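Long-range contacts in VirX1 (Cyanophage Syn10, PDB 6QGM), which iodinates diverse substrates as a viral halogenase and probably depends on flavin, as other members of the tryptophan halogenase family do: residues B[23-28]-B[59-64]; B[77-82]-B[271-276]; B[83-88]-B[467-472]. All coordinates share one frame; numbering follows the deposited sequence.

In the fold
From the N terminus, helix 14-26 is the first to be engaged: interaction 1 closes a short loop of about 30 residues when the chain returns at 59-64, joining the N-terminal part, probably of Rossmann type, to the end of helix 52-59. That loop is complete before interaction 2 opens at 77-82. Strand 78-82 then runs directly into 83-88, the start of interaction 3. Segment 271-276 closes interaction 2, and 467-472 closes interaction 3 much later, so these two cross. They also touch, A275 and C273 against N83 and F84, and interaction 3 ties the loop after strand 78-82 to the end of helix 462-468. Interactions 1 and 3 lie on opposite sides of the chain's centre, their centres 41 Å apart.

Interaction 1 of 3, residues B[23-28]-B[59-64]; sequences LSKLCP and LLDLKD
K25 carries this contact, reaching from the last turn of helix 14-26 to the turn that ends helix 52-59. Its ammonium NZ lies 3.0 Å from D61 OD2 in a salt bridge that is also hydrogen-bonded, and it comes down on the carboxylate from above, 53° out of its plane. The same NZ makes a weak hydrogen bond of 3.0 Å to L59 O, so one cation serves both a side-chain and a main-chain oxygen. The lysine sets out with CG anti to the backbone N (chi1 178°) and bends at chi2 and chi4, crossing the D61 side chain at about a right angle. At its base, K25 CB lies 4.3 Å from L60 CD2. Beside the lysine, L26 extends its two methyls over L59: CD2 is 3.5 Å from L59 O and CD1 is 4.3 Å from L59 CB.

D61 is the positive-phi residue (phi 64°) of a Schellman motif that terminates helix 52-59, and the ammonium lies at the C-terminal end of that helix, on L59 O, where the helix dipole would be expected to suit a positive charge. Helix 14-26 itself follows strand 6-10 and a glycine pattern of the Rossmann type, consistent with the dinucleotide-binding fold of the family; the contact uses its C-terminal end, where C27 N still bonds back to L23 O at 2.8 Å.

Further out, D61 OD1 forms a salt bridge with K478 of the second subunit, so the carboxylate is held between two lysines from different chains. Y476 of that subunit packs on both L26 and L59. Within the chain, V370 of helix 360-373 backs L26, and I180 of helix 169-181 lies against L60.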
loop_
_atom_site.group_PDB
_atom_site.type_symbol
_atom_site.label_atom_id
_atom_site.label_comp_id
_atom_site.label_asym_id
_atom_site.label_seq_id
_atom_site.Cartn_x
_atom_site.Cartn_y
_atom_site.Cartn_z
ATOM N N LEU B 23 23.172 -24.798 11.205
ATOM C CA LEU B 23 23.327 -25.577 9.948
ATOM C C LEU B 23 23.546 -27.058 10.288
ATOM O O LEU B 23 22.883 -27.901 9.658
ATOM C CB LEU B 23 24.485 -24.997 9.126
ATOM C CG LEU B 23 24.189 -23.656 8.434
ATOM C CD1 LEU B 23 25.345 -23.211 7.541
ATOM C CD2 LEU B 23 22.910 -23.712 7.614
ATOM N N SER B 24 24.423 -27.368 11.251
ATOM C CA SER B 24 24.787 -28.766 11.621
ATOM C C SER B 24 23.545 -29.526 12.127
ATOM O O SER B 24 23.427 -30.732 11.835
ATOM C CB SER B 24 25.914 -28.803 12.626
ATOM O OG SER B 24 25.455 -28.455 13.924
ATOM N N LYS B 25 22.646 -28.839 12.837
ATOM C CA LYS B 25 21.458 -29.435 13.502
ATOM C C LYS B 25 20.256 -29.421 12.546
ATOM O O LYS B 25 19.625 -30.484 12.409
ATOM C CB LYS B 25 21.158 -28.705 14.813
ATOM C CG LYS B 25 19.932 -29.205 15.558
ATOM C CD LYS B 25 20.043 -29.144 17.055
ATOM C CE LYS B 25 18.802 -29.669 17.759
ATOM N NZ LYS B 25 17.577 -28.929 17.360
ATOM N N LEU B 26 19.952 -28.286 11.902
ATOM C CA LEU B 26 18.718 -28.092 11.086
ATOM C C LEU B 26 18.949 -28.483 9.614
ATOM O O LEU B 26 17.953 -28.598 8.882
ATOM C CB LEU B 26 18.260 -26.636 11.205
ATOM C CG LEU B 26 18.066 -26.109 12.629
ATOM C CD1 LEU B 26 17.753 -24.627 12.641
ATOM C CD2 LEU B 26 16.967 -26.866 13.334
ATOM N N CYS B 27 20.199 -28.661 9.172
ATOM C CA CYS B 27 20.557 -29.013 7.767
ATOM C C CYS B 27 21.565 -30.159 7.781
ATOM O O CYS B 27 22.693 -30.019 7.298
ATOM C CB CYS B 27 21.100 -27.802 7.011
ATOM S SG CYS B 27 19.989 -26.359 7.051
ATOM N N PRO B 28 21.161 -31.340 8.306
ATOM C CA PRO B 28 22.080 -32.471 8.483
ATOM C C PRO B 28 22.716 -32.960 7.171
ATOM O O PRO B 28 23.769 -33.547 7.234
ATOM C CB PRO B 28 21.199 -33.587 9.060
ATOM C CG PRO B 28 19.980 -32.871 9.601
ATOM C CD PRO B 28 19.785 -31.673 8.702
ATOM N N LEU B 59 14.702 -23.498 18.323
ATOM C CA LEU B 59 15.091 -24.257 17.099
ATOM C C LEU B 59 16.271 -25.188 17.405
ATOM O O LEU B 59 16.348 -26.244 16.755
ATOM C CB LEU B 59 15.459 -23.281 15.972
ATOM C CG LEU B 59 14.297 -22.636 15.224
ATOM C CD1 LEU B 59 14.778 -21.423 14.444
ATOM C CD2 LEU B 59 13.626 -23.644 14.296
ATOM N N LEU B 60 17.145 -24.818 18.347
ATOM C CA LEU B 60 18.350 -25.617 18.714
ATOM C C LEU B 60 18.097 -26.455 19.973
ATOM O O LEU B 60 19.059 -27.132 20.394
ATOM C CB LEU B 60 19.545 -24.682 18.930
ATOM C CG LEU B 60 20.054 -23.959 17.683
ATOM C CD1 LEU B 60 21.398 -23.316 17.958
ATOM C CD2 LEU B 60 20.174 -24.901 16.494
ATOM N N ASP B 61 16.880 -26.397 20.548
ATOM C CA ASP B 61 16.429 -27.186 21.729
ATOM C C ASP B 61 17.230 -26.812 22.980
ATOM O O ASP B 61 17.360 -27.671 23.866
ATOM C CB ASP B 61 16.562 -28.691 21.495
ATOM C CG ASP B 61 15.541 -29.279 20.535
ATOM O OD1 ASP B 61 14.324 -28.999 20.719
ATOM O OD2 ASP B 61 15.979 -30.037 19.628
ATOM N N LEU B 62 17.722 -25.577 23.074
ATOM C CA LEU B 62 18.598 -25.122 24.185
ATOM C C LEU B 62 17.721 -24.714 25.367
ATOM O O LEU B 62 16.981 -23.740 25.218
ATOM C CB LEU B 62 19.455 -23.951 23.696
ATOM C CG LEU B 62 20.597 -24.339 22.765
ATOM C CD1 LEU B 62 21.109 -23.126 22.012
ATOM C CD2 LEU B 62 21.735 -25.004 23.504
ATOM N N LYS B 63 17.834 -25.418 26.492
ATOM C CA LYS B 63 17.147 -25.099 27.774
ATOM C C LYS B 63 18.002 -24.086 28.559
ATOM O O LYS B 63 19.233 -24.296 28.662
ATOM C CB LYS B 63 16.916 -26.367 28.616
ATOM C CG LYS B 63 16.199 -27.528 27.950
ATOM C CD LYS B 63 15.017 -27.134 27.091
ATOM C CE LYS B 63 14.463 -28.278 26.256
ATOM N NZ LYS B 63 14.005 -27.834 24.911
ATOM N N ASP B 64 17.364 -23.043 29.109
ATOM C CA ASP B 64 18.006 -21.963 29.909
ATOM C C ASP B 64 19.003 -22.552 30.926
ATOM O O ASP B 64 20.122 -22.025 31.053
ATOM C CB ASP B 64 16.941 -21.115 30.599
ATOM C CG ASP B 64 16.157 -20.191 29.673
ATOM O OD1 ASP B 64 16.448 -20.154 28.450
ATOM O OD2 ASP B 64 15.249 -19.501 30.193
#

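Interaction 2 of 3, residues B[77-82]-B[271-276]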
loop_
_atom_site.group_PDB
_atom_site.type_symbol
_atom_site.label_atom_id
_atom_site.label_comp_id
_atom_site.label_asym_id
_atom_site.label_seq_id
_atom_site.Cartn_x
_atom_site.Cartn_y
_atom_site.Cartn_z
ATOM N N ASN B 77 14.098 -8.415 30.688
ATOM C CA ASN B 77 12.622 -8.288 30.579
ATOM C C ASN B 77 12.240 -6.978 29.873
ATOM O O ASN B 77 11.066 -6.856 29.480
ATOM C CB ASN B 77 11.984 -8.400 31.965
ATOM C CG ASN B 77 12.037 -9.810 32.505
ATOM O OD1 ASN B 77 13.105 -10.286 32.883
ATOM N ND2 ASN B 77 10.901 -10.494 32.510
ATOM N N SER B 78 13.179 -6.051 29.694
ATOM C CA SER B 78 12.917 -4.687 29.187
ATOM C C SER B 78 14.218 -4.022 28.728
ATOM O O SER B 78 15.293 -4.380 29.248
ATOM C CB SER B 78 12.232 -3.858 30.254
ATOM O OG SER B 78 11.849 -2.589 29.737
ATOM N N ILE B 79 14.113 -3.085 27.780
ATOM C CA ILE B 79 15.140 -2.030 27.531
ATOM C C ILE B 79 14.700 -0.788 28.301
ATOM O O ILE B 79 13.566 -0.326 28.097
ATOM C CB ILE B 79 15.320 -1.708 26.039
ATOM C CG1 ILE B 79 15.503 -2.968 25.193
ATOM C CG2 ILE B 79 16.484 -0.753 25.855
ATOM C CD1 ILE B 79 15.624 -2.693 23.711
ATOM N N ARG B 80 15.583 -0.263 29.142
ATOM C CA ARG B 80 15.342 0.950 29.958
ATOM C C ARG B 80 16.064 2.127 29.294
ATOM O O ARG B 80 17.221 1.958 28.893
ATOM C CB ARG B 80 15.833 0.696 31.382
ATOM C CG ARG B 80 15.911 1.943 32.240
ATOM C CD ARG B 80 16.147 1.577 33.683
ATOM N NE ARG B 80 15.024 0.785 34.156
ATOM C CZ ARG B 80 15.068 -0.087 35.151
ATOM N NH1 ARG B 80 16.185 -0.289 35.815
ATOM N NH2 ARG B 80 13.981 -0.759 35.485
ATOM N N PHE B 81 15.395 3.274 29.185
ATOM C CA PHE B 81 15.946 4.529 28.610
ATOM C C PHE B 81 16.017 5.583 29.714
ATOM O O PHE B 81 14.996 6.218 30.043
ATOM C CB PHE B 81 15.109 4.976 27.409
ATOM C CG PHE B 81 15.124 3.980 26.275
ATOM C CD1 PHE B 81 16.220 3.880 25.428
ATOM C CD2 PHE B 81 14.056 3.114 26.071
ATOM C CE1 PHE B 81 16.235 2.951 24.396
ATOM C CE2 PHE B 81 14.070 2.192 25.033
ATOM C CZ PHE B 81 15.160 2.108 24.200
ATOM N N THR B 82 17.214 5.733 30.276
ATOM C CA THR B 82 17.581 6.818 31.220
ATOM C C THR B 82 18.150 7.988 30.413
ATOM O O THR B 82 18.950 7.742 29.500
ATOM C CB THR B 82 18.556 6.314 32.289
ATOM O OG1 THR B 82 17.975 5.145 32.891
ATOM C CG2 THR B 82 18.890 7.362 33.329
ATOM N N THR B 271 18.520 -4.165 30.084
ATOM C CA THR B 271 19.570 -3.374 29.396
ATOM C C THR B 271 19.213 -1.890 29.550
ATOM O O THR B 271 18.170 -1.487 29.019
ATOM C CB THR B 271 19.724 -3.770 27.919
ATOM O OG1 THR B 271 19.878 -5.180 27.779
ATOM C CG2 THR B 271 20.922 -3.127 27.273
ATOM N N ASP B 272 20.016 -1.129 30.298
ATOM C CA ASP B 272 19.856 0.342 30.454
ATOM C C ASP B 272 20.629 1.036 29.335
ATOM O O ASP B 272 21.772 0.640 29.044
ATOM C CB ASP B 272 20.319 0.873 31.812
ATOM C CG ASP B 272 20.049 2.357 32.028
ATOM O OD1 ASP B 272 18.980 2.828 31.616
ATOM O OD2 ASP B 272 20.909 3.026 32.627
ATOM N N CYS B 273 19.996 2.043 28.736
ATOM C CA CYS B 273 20.565 2.932 27.701
ATOM C C CYS B 273 20.512 4.355 28.241
ATOM O O CYS B 273 19.419 4.900 28.383
ATOM C CB CYS B 273 19.786 2.776 26.404
ATOM S SG CYS B 273 19.667 1.047 25.870
ATOM N N HIS B 274 21.672 4.891 28.585
ATOM C CA HIS B 274 21.844 6.220 29.216
ATOM C C HIS B 274 22.299 7.221 28.151
ATOM O O HIS B 274 23.444 7.100 27.696
ATOM C CB HIS B 274 22.853 6.132 30.355
ATOM C CG HIS B 274 22.913 7.382 31.148
ATOM N ND1 HIS B 274 22.368 7.469 32.388
ATOM C CD2 HIS B 274 23.425 8.597 30.866
ATOM C CE1 HIS B 274 22.566 8.680 32.874
ATOM N NE2 HIS B 274 23.192 9.393 31.951
ATOM N N ALA B 275 21.446 8.172 27.764
ATOM C CA ALA B 275 21.787 9.200 26.758
ATOM C C ALA B 275 22.834 10.145 27.351
ATOM O O ALA B 275 22.628 10.619 28.492
ATOM C CB ALA B 275 20.562 9.941 26.324
ATOM N N MET B 276 23.911 10.384 26.600
ATOM C CA MET B 276 25.081 11.222 26.984
ATOM C C MET B 276 25.099 12.477 26.107
ATOM O O MET B 276 24.077 12.724 25.433
ATOM C CB MET B 276 26.379 10.434 26.798
ATOM C CG MET B 276 26.369 9.108 27.522
ATOM S SD MET B 276 26.988 9.262 29.179
ATOM C CE MET B 276 28.755 9.322 28.860
#
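Two neighbouring parallel strands, 78-82 and 270-275, pair here inside the mixed seven-stranded sheet of the chain, in a buried contact. R80 bonds through both its N and its O: its N donates to T271 O (2.9 Å, N-H...O 168°) and its O accepts from C273 N at 2.8 Å, nearly along the C=O axis. A275 N continues the ladder to T82 O at 3.1 Å, while T271 N to S78 O and T82 N to C273 O are weak.

Strand 78-82 has antiparallel 91-95 on its other flank, and 270-275 likewise has antiparallel 279-285, so this parallel pair is embedded between antiparallel neighbours. The alternation of the strands sends I79, F81, T271 and C273 to one face. There C273, with SG anti to the carbonyl carbon (chi1 -53°), sets its sulfur 3.7 Å from I79 CG2 and obliquely 5.0 Å from the F81 ring centroid, a sulfur-aromatic contact. The F81 ring also meets those of F92 and H406.

R80, T82, D272 and H274 occupy the opposite face. T82 OG1 donates to the syn lone pair of D272 OD1 at 2.8 Å, the two side chains crossing at about a right angle. R80 runs its aliphatic stem past that same oxygen, with CG 3.3 Å from D272 OD1, then bends at chi3 and takes its guanidinium to a salt bridge with E93 on strand 91-95. T82 CG2 lies 3.6 Å from H274 ND1, oblique to the imidazole.

Interaction 3 of 3, residues B[83-88]-B[467-472]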
loop_
_atom_site.group_PDB
_atom_site.type_symbol
_atom_site.label_atom_id
_atom_site.label_comp_id
_atom_site.label_asym_id
_atom_site.label_seq_id
_atom_site.Cartn_x
_atom_site.Cartn_y
_atom_site.Cartn_z
ATOM N N ASN B 83 17.684 9.201 30.714
ATOM C CA ASN B 83 18.281 10.503 30.301
ATOM C C ASN B 83 17.953 10.847 28.836
ATOM O O ASN B 83 18.529 11.803 28.344
ATOM C CB ASN B 83 19.795 10.501 30.550
ATOM C CG ASN B 83 20.323 11.831 31.034
ATOM O OD1 ASN B 83 19.705 12.479 31.861
ATOM N ND2 ASN B 83 21.475 12.244 30.546
ATOM N N PHE B 84 17.011 10.155 28.190
ATOM C CA PHE B 84 16.763 10.240 26.728
ATOM C C PHE B 84 15.720 11.301 26.366
ATOM O O PHE B 84 15.817 11.852 25.251
ATOM C CB PHE B 84 16.320 8.897 26.151
ATOM C CG PHE B 84 17.394 8.201 25.355
ATOM C CD1 PHE B 84 18.286 7.340 25.976
ATOM C CD2 PHE B 84 17.511 8.412 23.988
ATOM C CE1 PHE B 84 19.278 6.711 25.247
ATOM C CE2 PHE B 84 18.499 7.776 23.259
ATOM C CZ PHE B 84 19.392 6.934 23.891
ATOM N N ARG B 85 14.734 11.561 27.217
ATOM C CA ARG B 85 13.629 12.499 26.880
ATOM C C ARG B 85 14.139 13.931 26.987
ATOM O O ARG B 85 13.991 14.684 26.005
ATOM C CB ARG B 85 12.406 12.333 27.785
ATOM C CG ARG B 85 11.265 13.269 27.402
ATOM C CD ARG B 85 9.963 13.098 28.171
ATOM N NE ARG B 85 10.109 13.381 29.606
ATOM C CZ ARG B 85 10.057 12.479 30.571
ATOM N NH1 ARG B 85 9.846 11.214 30.284
ATOM N NH2 ARG B 85 10.204 12.849 31.825
ATOM N N GLU B 86 14.731 14.273 28.131
ATOM C CA GLU B 86 14.953 15.679 28.559
ATOM C C GLU B 86 16.352 15.870 29.170
ATOM O O GLU B 86 16.693 17.022 29.462
ATOM C CB GLU B 86 13.842 16.000 29.555
ATOM C CG GLU B 86 13.414 17.442 29.590
ATOM C CD GLU B 86 12.433 17.675 30.721
ATOM O OE1 GLU B 86 11.467 16.847 30.837
ATOM O OE2 GLU B 86 12.641 18.657 31.493
ATOM N N GLY B 87 17.117 14.795 29.373
ATOM C CA GLY B 87 18.483 14.825 29.926
ATOM C C GLY B 87 18.527 15.174 31.406
ATOM O O GLY B 87 19.460 15.906 31.812
ATOM N N LYS B 88 17.597 14.638 32.202
ATOM C CA LYS B 88 17.460 14.942 33.654
ATOM C C LYS B 88 17.211 13.662 34.461
ATOM O O LYS B 88 16.539 13.747 35.485
ATOM C CB LYS B 88 16.325 15.944 33.863
ATOM C CG LYS B 88 16.584 17.349 33.338
ATOM C CD LYS B 88 15.342 18.197 33.423
ATOM C CE LYS B 88 15.614 19.670 33.608
ATOM N NZ LYS B 88 14.334 20.396 33.725
ATOM N N ALA B 467 5.681 7.689 23.646
ATOM C CA ALA B 467 5.058 7.807 24.991
ATOM C C ALA B 467 6.101 8.304 25.997
ATOM O O ALA B 467 5.809 9.302 26.705
ATOM C CB ALA B 467 4.465 6.493 25.444
ATOM N N GLY B 468 7.264 7.635 26.050
ATOM C CA GLY B 468 8.371 7.938 26.978
ATOM C C GLY B 468 8.962 9.304 26.718
ATOM O O GLY B 468 9.480 9.911 27.679
ATOM N N HIS B 469 8.908 9.774 25.472
ATOM C CA HIS B 469 9.422 11.114 25.079
ATOM C C HIS B 469 8.373 12.187 25.392
ATOM O O HIS B 469 8.670 13.362 25.173
ATOM C CB HIS B 469 9.832 11.121 23.604
ATOM C CG HIS B 469 11.207 10.597 23.349
ATOM N ND1 HIS B 469 12.267 10.840 24.198
ATOM C CD2 HIS B 469 11.712 9.881 22.319
ATOM C CE1 HIS B 469 13.355 10.281 23.709
ATOM N NE2 HIS B 469 13.040 9.681 22.550
ATOM N N GLY B 470 7.188 11.788 25.862
ATOM C CA GLY B 470 6.141 12.685 26.389
ATOM C C GLY B 470 5.121 13.081 25.337
ATOM O O GLY B 470 4.512 14.131 25.487
ATOM N N LEU B 471 4.907 12.250 24.328
ATOM C CA LEU B 471 3.856 12.483 23.301
ATOM C C LEU B 471 2.607 11.650 23.632
ATOM O O LEU B 471 2.732 10.620 24.266
ATOM C CB LEU B 471 4.429 12.140 21.920
ATOM C CG LEU B 471 5.624 12.970 21.467
ATOM C CD1 LEU B 471 6.450 12.224 20.436
ATOM C CD2 LEU B 471 5.176 14.299 20.917
ATOM N N ARG B 472 1.447 12.138 23.203
ATOM C CA ARG B 472 0.093 11.553 23.393
ATOM C C ARG B 472 -0.666 11.571 22.072
ATOM O O ARG B 472 -0.468 12.475 21.270
ATOM C CB ARG B 472 -0.657 12.389 24.431
ATOM C CG ARG B 472 -0.077 12.271 25.832
ATOM C CD ARG B 472 -0.709 13.257 26.797
ATOM N NE ARG B 472 -0.718 14.607 26.274
ATOM C CZ ARG B 472 0.364 15.354 26.082
ATOM N NH1 ARG B 472 1.565 14.880 26.354
ATOM N NH2 ARG B 472 0.249 16.576 25.599
#
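R85 leaves the loop between strands 78-82 and 91-95 with CG anti to the backbone N (chi1 -178°) and runs along the end of helix 462-468. Its CB lies 3.9 Å from H469 ND1. CG then passes 3.4 Å from H469 O, and CD touches two main-chain oxygens, 3.3 Å from both G468 O and H469 O. At CD the chain bends (chi3 63°), turning the head group back toward the helix end. NE and E86 OE1 form a long salt bridge, and E86 OE2 is in turn weakly bonded to K88, so the acidic residue links the two basic ones. The path ends at R85 NH1, which donates a 2.9 Å hydrogen bond to G468 O (N-H...O 165°); the oxygen lies in the guanidinium plane and the donor nearly along the C=O axis.

The H469 ring meets the base of the same side chain. Its CB bond heads away from the loop, but the ring swings back so that its edge faces the F84-R85 peptide, with CE1 3.3 Å from F84 O. That ring is held by its NE2, which bonds to H406 O, and F92 meets it edge-to-face. S410 OG is hydrogen-bonded to F84 O and R85 O. R376 of the third subunit hydrogen-bonds to H469 O, so the contact lies at a subunit interface.

G470, at positive phi with its N bonded to A467 O, ends the helix in a Schellman motif, and the G468 carbonyl of its last turn accepts from an arginine in the connection of a beta hairpin.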